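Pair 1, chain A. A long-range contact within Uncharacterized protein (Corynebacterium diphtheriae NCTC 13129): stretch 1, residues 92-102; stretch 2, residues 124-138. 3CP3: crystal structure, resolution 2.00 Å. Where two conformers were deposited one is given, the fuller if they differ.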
# COMPACT_ATOMS: atom_id res chain seq x y z
N VAL A 92 1.89 -3.76 -8.88
CA VAL A 92 0.68 -3.96 -9.66
C VAL A 92 -0.43 -3.38 -8.76
O VAL A 92 -0.46 -3.71 -7.55
CB VAL A 92 0.43 -5.44 -9.94
CG1 VAL A 92 -1.03 -5.66 -10.60
CG2 VAL A 92 1.56 -5.97 -10.92
N VAL A 93 -1.26 -2.51 -9.34
CA VAL A 93 -2.42 -1.90 -8.65
C VAL A 93 -3.68 -2.34 -9.37
O VAL A 93 -3.86 -2.11 -10.62
CB VAL A 93 -2.30 -0.38 -8.64
CG1 VAL A 93 -3.62 0.35 -8.03
CG2 VAL A 93 -1.07 0.04 -7.93
N LEU A 94 -4.59 -2.94 -8.62
CA LEU A 94 -5.90 -3.20 -9.15
C LEU A 94 -6.89 -2.14 -8.65
O LEU A 94 -6.86 -1.77 -7.45
CB LEU A 94 -6.35 -4.62 -8.75
CG LEU A 94 -5.38 -5.76 -8.95
CD1 LEU A 94 -6.11 -7.02 -8.49
CD2 LEU A 94 -4.99 -5.85 -10.47
N LYS A 95 -7.73 -1.61 -9.54
CA LYS A 95 -8.90 -0.86 -9.11
C LYS A 95 -10.11 -1.77 -9.14
O LYS A 95 -10.30 -2.48 -10.12
CB LYS A 95 -9.18 0.29 -10.04
CG LYS A 95 -8.14 1.41 -9.98
CD LYS A 95 -8.76 2.69 -10.55
CE LYS A 95 -7.70 3.76 -10.89
NZ LYS A 95 -6.93 4.21 -9.68
N GLY A 96 -10.95 -1.72 -8.10
CA GLY A 96 -12.15 -2.52 -8.15
C GLY A 96 -13.16 -2.24 -7.07
O GLY A 96 -13.12 -1.18 -6.44
N ASN A 97 -14.12 -3.15 -6.96
CA ASN A 97 -15.16 -3.06 -5.94
C ASN A 97 -15.16 -4.30 -5.10
O ASN A 97 -15.14 -5.44 -5.65
CB ASN A 97 -16.53 -2.82 -6.54
CG ASN A 97 -16.62 -1.44 -7.21
OD1 ASN A 97 -16.20 -1.30 -8.34
ND2 ASN A 97 -17.15 -0.43 -6.52
N ALA A 98 -15.13 -4.10 -3.77
CA ALA A 98 -14.99 -5.22 -2.84
C ALA A 98 -16.34 -5.48 -2.14
O ALA A 98 -16.99 -4.52 -1.66
CB ALA A 98 -13.91 -4.94 -1.80
N TYR A 99 -16.74 -6.75 -2.07
CA TYR A 99 -17.97 -7.13 -1.39
C TYR A 99 -17.75 -8.39 -0.57
O TYR A 99 -17.05 -9.29 -1.04
CB TYR A 99 -19.13 -7.45 -2.38
CG TYR A 99 -19.22 -6.47 -3.54
CD1 TYR A 99 -19.84 -5.20 -3.39
CD2 TYR A 99 -18.68 -6.81 -4.78
CE1 TYR A 99 -19.90 -4.31 -4.47
CE2 TYR A 99 -18.75 -5.92 -5.87
CZ TYR A 99 -19.38 -4.70 -5.71
OH TYR A 99 -19.42 -3.86 -6.78
N VAL A 100 -18.35 -8.46 0.62
CA VAL A 100 -18.45 -9.74 1.37
C VAL A 100 -19.20 -10.77 0.51
O VAL A 100 -20.16 -10.41 -0.13
CB VAL A 100 -19.13 -9.54 2.73
CG1 VAL A 100 -19.21 -10.84 3.46
CG2 VAL A 100 -18.34 -8.55 3.57
N VAL A 101 -18.86 -12.07 0.52
CA VAL A 101 -19.34 -13.05 -0.55
C VAL A 101 -20.85 -13.56 -0.67
O VAL A 101 -21.43 -13.67 -1.78
CB VAL A 101 -18.28 -14.21 -0.70
CG1 VAL A 101 -18.81 -15.42 -1.42
CG2 VAL A 101 -17.03 -13.66 -1.41
N ARG A 102 -21.50 -13.87 0.44
CA ARG A 102 -22.95 -14.21 0.41
C ARG A 102 -23.43 -15.53 -0.26
O ARG A 102 -24.17 -16.27 0.36
CB ARG A 102 -23.78 -13.02 -0.11
CG ARG A 102 -23.26 -11.62 0.32
CD ARG A 102 -22.71 -10.83 -0.84
NE ARG A 102 -22.22 -9.51 -0.41
CZ ARG A 102 -22.52 -8.34 -0.96
NH1 ARG A 102 -21.99 -7.27 -0.40
NH2 ARG A 102 -23.37 -8.23 -2.03
N TYR A 124 -15.03 -15.88 10.17
CA TYR A 124 -14.55 -14.97 9.14
C TYR A 124 -15.51 -14.90 7.96
O TYR A 124 -16.42 -15.71 7.85
CB TYR A 124 -13.17 -15.42 8.68
CG TYR A 124 -13.13 -16.76 7.98
CD1 TYR A 124 -13.31 -16.85 6.58
CD2 TYR A 124 -12.87 -17.93 8.69
CE1 TYR A 124 -13.25 -18.08 5.94
CE2 TYR A 124 -12.82 -19.16 8.05
CZ TYR A 124 -12.99 -19.21 6.67
OH TYR A 124 -12.94 -20.41 6.04
N ASN A 125 -15.30 -13.92 7.08
CA ASN A 125 -15.97 -13.92 5.79
C ASN A 125 -14.91 -13.80 4.71
O ASN A 125 -13.88 -13.17 4.93
CB ASN A 125 -16.92 -12.72 5.64
CG ASN A 125 -18.20 -12.81 6.45
OD1 ASN A 125 -18.61 -11.79 7.00
ND2 ASN A 125 -18.88 -13.98 6.46
N PHE A 126 -15.20 -14.31 3.52
CA PHE A 126 -14.42 -13.98 2.33
C PHE A 126 -14.88 -12.62 1.81
O PHE A 126 -16.07 -12.30 1.95
CB PHE A 126 -14.69 -15.03 1.28
CG PHE A 126 -14.03 -16.35 1.58
CD1 PHE A 126 -12.67 -16.51 1.39
CD2 PHE A 126 -14.76 -17.39 2.08
CE1 PHE A 126 -12.07 -17.77 1.67
CE2 PHE A 126 -14.17 -18.63 2.37
CZ PHE A 126 -12.81 -18.78 2.15
N VAL A 127 -13.99 -11.84 1.23
CA VAL A 127 -14.37 -10.61 0.52
C VAL A 127 -13.91 -10.90 -0.90
O VAL A 127 -12.85 -11.51 -1.06
CB VAL A 127 -13.65 -9.39 1.13
CG1 VAL A 127 -13.95 -8.11 0.36
CG2 VAL A 127 -14.05 -9.26 2.60
N ARG A 128 -14.73 -10.57 -1.90
CA ARG A 128 -14.40 -10.67 -3.31
C ARG A 128 -14.16 -9.27 -3.86
O ARG A 128 -14.97 -8.38 -3.63
CB ARG A 128 -15.57 -11.25 -4.11
CG ARG A 128 -15.26 -11.52 -5.60
CD ARG A 128 -16.52 -11.32 -6.47
NE ARG A 128 -17.72 -11.72 -5.75
CZ ARG A 128 -18.86 -11.04 -5.73
NH1 ARG A 128 -19.02 -9.89 -6.40
NH2 ARG A 128 -19.87 -11.53 -5.02
N ILE A 129 -13.07 -9.10 -4.61
CA ILE A 129 -12.85 -7.87 -5.37
C ILE A 129 -13.12 -8.14 -6.84
O ILE A 129 -12.44 -8.95 -7.43
CB ILE A 129 -11.39 -7.25 -5.22
CG1 ILE A 129 -11.01 -7.09 -3.74
CG2 ILE A 129 -11.38 -5.86 -5.94
CD1 ILE A 129 -9.51 -6.76 -3.43
N ASP A 130 -14.08 -7.43 -7.41
CA ASP A 130 -14.31 -7.46 -8.83
C ASP A 130 -13.40 -6.39 -9.44
O ASP A 130 -13.57 -5.22 -9.16
CB ASP A 130 -15.76 -7.09 -9.14
CG ASP A 130 -16.72 -8.23 -8.85
OD1 ASP A 130 -16.36 -9.41 -8.93
OD2 ASP A 130 -17.85 -7.93 -8.51
N VAL A 131 -12.47 -6.82 -10.29
CA VAL A 131 -11.43 -5.98 -10.83
C VAL A 131 -11.89 -5.24 -12.07
O VAL A 131 -12.38 -5.84 -13.03
CB VAL A 131 -10.21 -6.84 -11.12
CG1 VAL A 131 -9.06 -6.00 -11.77
CG2 VAL A 131 -9.73 -7.45 -9.81
N ARG A 132 -11.77 -3.91 -12.01
CA ARG A 132 -12.16 -3.00 -13.10
C ARG A 132 -10.93 -2.65 -13.96
O ARG A 132 -11.05 -2.46 -15.18
CB ARG A 132 -12.66 -1.70 -12.46
CG ARG A 132 -13.75 -0.90 -13.13
CD ARG A 132 -13.91 0.47 -12.30
NE ARG A 132 -14.23 0.15 -10.91
CZ ARG A 132 -13.77 0.80 -9.85
NH1 ARG A 132 -12.94 1.82 -9.96
NH2 ARG A 132 -14.13 0.39 -8.66
N GLU A 133 -9.76 -2.55 -13.32
CA GLU A 133 -8.52 -2.10 -13.98
C GLU A 133 -7.29 -2.75 -13.36
O GLU A 133 -7.24 -3.02 -12.15
CB GLU A 133 -8.33 -0.57 -13.87
CG GLU A 133 -9.31 0.31 -14.66
CD GLU A 133 -9.09 1.82 -14.45
OE1 GLU A 133 -10.03 2.52 -14.02
OE2 GLU A 133 -7.98 2.32 -14.72
N VAL A 134 -6.26 -2.94 -14.19
CA VAL A 134 -5.01 -3.56 -13.75
C VAL A 134 -3.94 -2.59 -14.20
O VAL A 134 -3.92 -2.20 -15.37
CB VAL A 134 -4.79 -4.86 -14.54
CG1 VAL A 134 -3.45 -5.53 -14.11
CG2 VAL A 134 -5.98 -5.82 -14.36
N SER A 135 -3.08 -2.14 -13.29
CA SER A 135 -1.94 -1.33 -13.72
C SER A 135 -0.64 -1.86 -13.19
O SER A 135 -0.42 -1.84 -11.99
CB SER A 135 -2.09 0.13 -13.28
OG SER A 135 -3.35 0.62 -13.71
N GLY A 136 0.27 -2.25 -14.07
CA GLY A 136 1.54 -2.77 -13.56
C GLY A 136 2.62 -1.82 -13.97
O GLY A 136 2.59 -1.29 -15.07
N ARG A 137 3.62 -1.65 -13.12
CA ARG A 137 4.73 -0.77 -13.46
C ARG A 137 6.00 -1.41 -12.99
O ARG A 137 6.00 -2.06 -11.95
CB ARG A 137 4.54 0.56 -12.71
CG ARG A 137 3.30 1.31 -13.13
CD ARG A 137 3.16 2.62 -12.39
NE ARG A 137 2.38 2.47 -11.17
CZ ARG A 137 1.64 3.45 -10.63
NH1 ARG A 137 1.59 4.64 -11.22
NH2 ARG A 137 0.95 3.24 -9.52
N ALA A 138 7.07 -1.23 -13.74
CA ALA A 138 8.37 -1.55 -13.26
C ALA A 138 9.14 -0.23 -13.25
O ALA A 138 9.06 0.57 -14.18
CB ALA A 138 9.09 -2.56 -14.18
O HOH W 1 -5.37 -0.08 -11.61
O HOH W 2 -16.42 -3.47 -9.84
O HOH W 3 -18.87 -5.01 -8.89

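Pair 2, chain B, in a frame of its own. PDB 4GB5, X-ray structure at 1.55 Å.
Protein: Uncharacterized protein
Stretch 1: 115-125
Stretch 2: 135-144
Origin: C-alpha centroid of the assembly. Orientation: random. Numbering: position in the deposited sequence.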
# COMPACT_ATOMS: atom_id res chain seq x y z
N TRP B 115 -11.35 -6.93 12.18
CA TRP B 115 -10.81 -5.87 13.00
C TRP B 115 -9.81 -5.10 12.14
O TRP B 115 -8.82 -5.65 11.66
CB TRP B 115 -10.07 -6.46 14.23
CG TRP B 115 -9.34 -5.47 15.06
CD1 TRP B 115 -9.69 -4.15 15.35
CD2 TRP B 115 -8.10 -5.70 15.74
NE1 TRP B 115 -8.73 -3.58 16.17
CE2 TRP B 115 -7.74 -4.52 16.39
CE3 TRP B 115 -7.23 -6.79 15.83
CZ2 TRP B 115 -6.58 -4.41 17.15
CZ3 TRP B 115 -6.09 -6.67 16.55
CH2 TRP B 115 -5.79 -5.50 17.24
N LEU B 116 -10.10 -3.82 11.96
CA LEU B 116 -9.25 -2.92 11.17
C LEU B 116 -8.55 -1.93 12.05
O LEU B 116 -9.19 -1.28 12.89
CB LEU B 116 -10.11 -2.13 10.17
CG LEU B 116 -9.30 -1.25 9.21
CD1 LEU B 116 -8.44 -2.03 8.27
CD2 LEU B 116 -10.31 -0.35 8.46
N VAL B 117 -7.23 -1.83 11.87
CA VAL B 117 -6.46 -0.75 12.49
C VAL B 117 -5.79 0.02 11.39
O VAL B 117 -5.08 -0.58 10.58
CB VAL B 117 -5.36 -1.31 13.40
CG1 VAL B 117 -4.51 -0.16 13.96
CG2 VAL B 117 -5.99 -2.11 14.49
N VAL B 118 -5.99 1.34 11.36
CA VAL B 118 -5.23 2.21 10.47
C VAL B 118 -4.45 3.19 11.33
O VAL B 118 -4.89 3.57 12.41
CB VAL B 118 -6.09 2.96 9.43
CG1 VAL B 118 -6.57 2.00 8.31
CG2 VAL B 118 -7.20 3.65 10.08
N GLY B 119 -3.31 3.64 10.82
CA GLY B 119 -2.51 4.60 11.55
C GLY B 119 -1.09 4.53 11.05
O GLY B 119 -0.85 4.43 9.85
N PHE B 120 -0.16 4.66 11.99
CA PHE B 120 1.24 4.91 11.64
C PHE B 120 2.19 4.10 12.48
O PHE B 120 1.95 3.83 13.65
CB PHE B 120 1.55 6.38 11.87
CG PHE B 120 0.52 7.30 11.34
CD1 PHE B 120 -0.54 7.72 12.14
CD2 PHE B 120 0.58 7.68 10.02
CE1 PHE B 120 -1.54 8.53 11.63
CE2 PHE B 120 -0.43 8.49 9.50
CZ PHE B 120 -1.49 8.92 10.31
N TYR B 121 3.31 3.72 11.87
CA TYR B 121 4.48 3.27 12.59
C TYR B 121 5.42 4.43 12.72
O TYR B 121 5.61 5.20 11.76
CB TYR B 121 5.20 2.12 11.87
CG TYR B 121 4.42 0.83 11.89
CD1 TYR B 121 4.08 0.22 13.10
CD2 TYR B 121 4.04 0.21 10.72
CE1 TYR B 121 3.36 -0.96 13.10
CE2 TYR B 121 3.35 -0.96 10.73
CZ TYR B 121 2.98 -1.52 11.89
OH TYR B 121 2.25 -2.72 11.89
N ASP B 122 6.05 4.54 13.90
CA ASP B 122 7.15 5.45 14.12
C ASP B 122 8.23 4.64 14.81
O ASP B 122 8.22 4.42 16.02
CB ASP B 122 6.74 6.68 14.90
CG ASP B 122 5.80 7.55 14.11
OD1 ASP B 122 6.30 8.31 13.24
OD2 ASP B 122 4.58 7.44 14.32
N ASN B 123 9.10 4.08 13.97
CA ASN B 123 10.00 3.01 14.35
C ASN B 123 11.45 3.45 14.30
O ASN B 123 11.76 4.50 13.74
CB ASN B 123 9.81 1.84 13.38
CG ASN B 123 8.52 1.11 13.58
OD1 ASN B 123 7.67 1.51 14.38
ND2 ASN B 123 8.33 0.00 12.81
N GLU B 124 12.33 2.67 14.91
CA GLU B 124 13.77 2.86 14.81
C GLU B 124 14.41 1.62 14.26
O GLU B 124 13.95 0.49 14.49
CB GLU B 124 14.41 3.24 16.17
CG GLU B 124 13.86 4.55 16.71
CD GLU B 124 14.25 4.89 18.15
OE1 GLU B 124 14.84 4.05 18.84
OE2 GLU B 124 13.93 6.01 18.58
N ALA B 125 15.48 1.81 13.51
CA ALA B 125 16.28 0.67 13.03
C ALA B 125 17.73 0.89 13.36
O ALA B 125 18.17 2.01 13.59
CB ALA B 125 16.13 0.51 11.53
N SER B 135 14.60 -2.00 15.73
CA SER B 135 14.90 -2.04 17.17
C SER B 135 13.79 -1.46 18.04
O SER B 135 13.75 -1.74 19.23
CB SER B 135 16.19 -1.26 17.46
OG SER B 135 16.08 0.05 16.91
N SER B 136 12.91 -0.66 17.46
CA SER B 136 11.78 -0.14 18.18
C SER B 136 10.59 -0.05 17.23
O SER B 136 10.70 0.47 16.11
CB SER B 136 12.10 1.25 18.73
OG SER B 136 10.97 1.83 19.32
N VAL B 137 9.43 -0.54 17.67
CA VAL B 137 8.19 -0.46 16.91
C VAL B 137 7.17 0.31 17.73
O VAL B 137 6.95 -0.03 18.92
CB VAL B 137 7.62 -1.86 16.61
CG1 VAL B 137 6.30 -1.80 15.86
CG2 VAL B 137 8.62 -2.67 15.84
N LYS B 138 6.58 1.33 17.14
CA LYS B 138 5.54 2.08 17.80
C LYS B 138 4.39 2.28 16.83
O LYS B 138 4.57 2.84 15.75
CB LYS B 138 6.02 3.41 18.28
CG LYS B 138 4.93 4.28 18.87
CD LYS B 138 5.50 5.59 19.35
CE LYS B 138 4.46 6.55 19.92
NZ LYS B 138 5.12 7.85 20.33
N LEU B 139 3.20 1.83 17.22
CA LEU B 139 2.04 1.92 16.42
C LEU B 139 1.11 2.94 17.05
O LEU B 139 0.74 2.77 18.19
CB LEU B 139 1.36 0.57 16.38
CG LEU B 139 -0.05 0.52 15.80
CD1 LEU B 139 0.02 0.91 14.34
CD2 LEU B 139 -0.72 -0.86 16.00
N THR B 140 0.73 3.96 16.28
CA THR B 140 -0.26 4.97 16.68
C THR B 140 -1.49 4.80 15.77
O THR B 140 -1.41 5.01 14.56
CB THR B 140 0.34 6.37 16.54
OG1 THR B 140 1.48 6.54 17.39
CG2 THR B 140 -0.69 7.43 16.96
N ALA B 141 -2.63 4.43 16.34
CA ALA B 141 -3.84 4.24 15.55
C ALA B 141 -4.56 5.56 15.30
O ALA B 141 -4.74 6.34 16.25
CB ALA B 141 -4.79 3.30 16.23
N SER B 142 -4.93 5.82 14.05
CA SER B 142 -5.80 6.92 13.75
C SER B 142 -7.28 6.51 13.86
O SER B 142 -8.12 7.35 14.16
CB SER B 142 -5.47 7.44 12.37
OG SER B 142 -5.65 6.42 11.46
N TYR B 143 -7.56 5.23 13.64
CA TYR B 143 -8.92 4.73 13.61
C TYR B 143 -8.88 3.21 13.76
O TYR B 143 -7.93 2.55 13.34
CB TYR B 143 -9.57 5.09 12.27
CG TYR B 143 -11.05 4.96 12.24
CD1 TYR B 143 -11.84 5.94 12.83
CD2 TYR B 143 -11.65 3.90 11.63
CE1 TYR B 143 -13.24 5.85 12.80
CE2 TYR B 143 -13.06 3.78 11.63
CZ TYR B 143 -13.82 4.75 12.20
OH TYR B 143 -15.20 4.67 12.17
N GLN B 144 -9.92 2.66 14.39
CA GLN B 144 -10.12 1.23 14.41
C GLN B 144 -11.57 0.92 14.13
O GLN B 144 -12.47 1.65 14.55
CB GLN B 144 -9.79 0.64 15.77
CG GLN B 144 -8.35 0.84 16.24
CD GLN B 144 -8.06 0.07 17.51
OE1 GLN B 144 -8.15 -1.16 17.55
NE2 GLN B 144 -7.71 0.79 18.55
O HOH W 4 3.53 5.65 15.99
O HOH W 5 9.97 3.90 17.99

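The sharpest difference lies at the bulge, where the extra residue is A:Arg132 in pair 1 and B:Ser142 in pair 2, their CA atoms 0.3 Å apart after superposition. The long arginine reaches across the neighbouring strand: its NH2 donates to A:Asn97 OD1 at 2.7 Å, N-H...O angle 160°, with A:Gly96 CA over one face of the guanidinium. The serine stays local. Its OG is 3.1 Å from B:Val118 O, a weak contact whose proton has another acceptor within reach, and its CB lies 4.1 Å from B:Phe120 CE1, the phenylalanine occupying the position of A:Asn97. A polar reach in one pair is thus replaced by a short side chain beside an aromatic ring in the other.

The shared frame is an antiparallel ladder with a one-residue register shift; 14 central residues superpose with an RMSD of 0.7 Å. In both, one carbonyl serves two successive amides at the bulge. A:Lys95 O accepts from A:Arg132 N at 2.8 Å and from A:Glu133 N at 3.2 Å; B:Val118 O accepts from B:Ser142 N at 2.8 Å and, weakly, from B:Tyr143 N at 3.4 Å.

Glycine follows that carbonyl in each case, A:Gly96 matching B:Gly119. An ideal CB would fall 2.4 Å from A:Asp130 O in pair 1 and 2.0 Å from B:Thr140 O in pair 2. At B:Gly119 the backbone angles, 158/-141, call for glycine by themselves.

Beyond the glycine, A:Ala98 matches B:Tyr121 and A:Ile129 matches B:Leu139. The small alanine leaves its CB 4.1 Å from A:Ile129 CG1 and 3.8 Å from A:Val127 CG1. In pair 2 the ring makes the corresponding contacts, with B:Tyr121 CE1 4.0 Å from B:Leu139 CD1 and B:Tyr121 CD1 4.1 Å from B:Val137 CG1.

At the next set of matched positions, A:Tyr99 corresponds to B:Asp122, A:Arg128 to B:Lys138 and A:Asp130 to B:Thr140. Both pairs place a water between the first and last of these: it lies 2.5 Å from A:Tyr99 OH and 3.1 Å from A:Asp130 OD2 in pair 1, and 2.7 Å from B:Asp122 OD2 and 2.6 Å from B:Thr140 OG1 in pair 2. Pair 1 adds a salt bridge, A:Arg128 NH1 to A:Asp130 OD2 at 3.1 Å, and that oxygen lies at the ring edge, 3.4 Å from A:Tyr99 CE2.

The matched A:Val100 and B:Asn123 diverge too. The valine packs CG1 against A:Asn125 CB at 3.7 Å, whereas B:Asn123 OD1 accepts from B:Lys138 N at 3.0 Å, so a side-chain oxygen takes the amide whose counterpart, A:Arg128 N, donates to A:Tyr99 O at 2.8 Å.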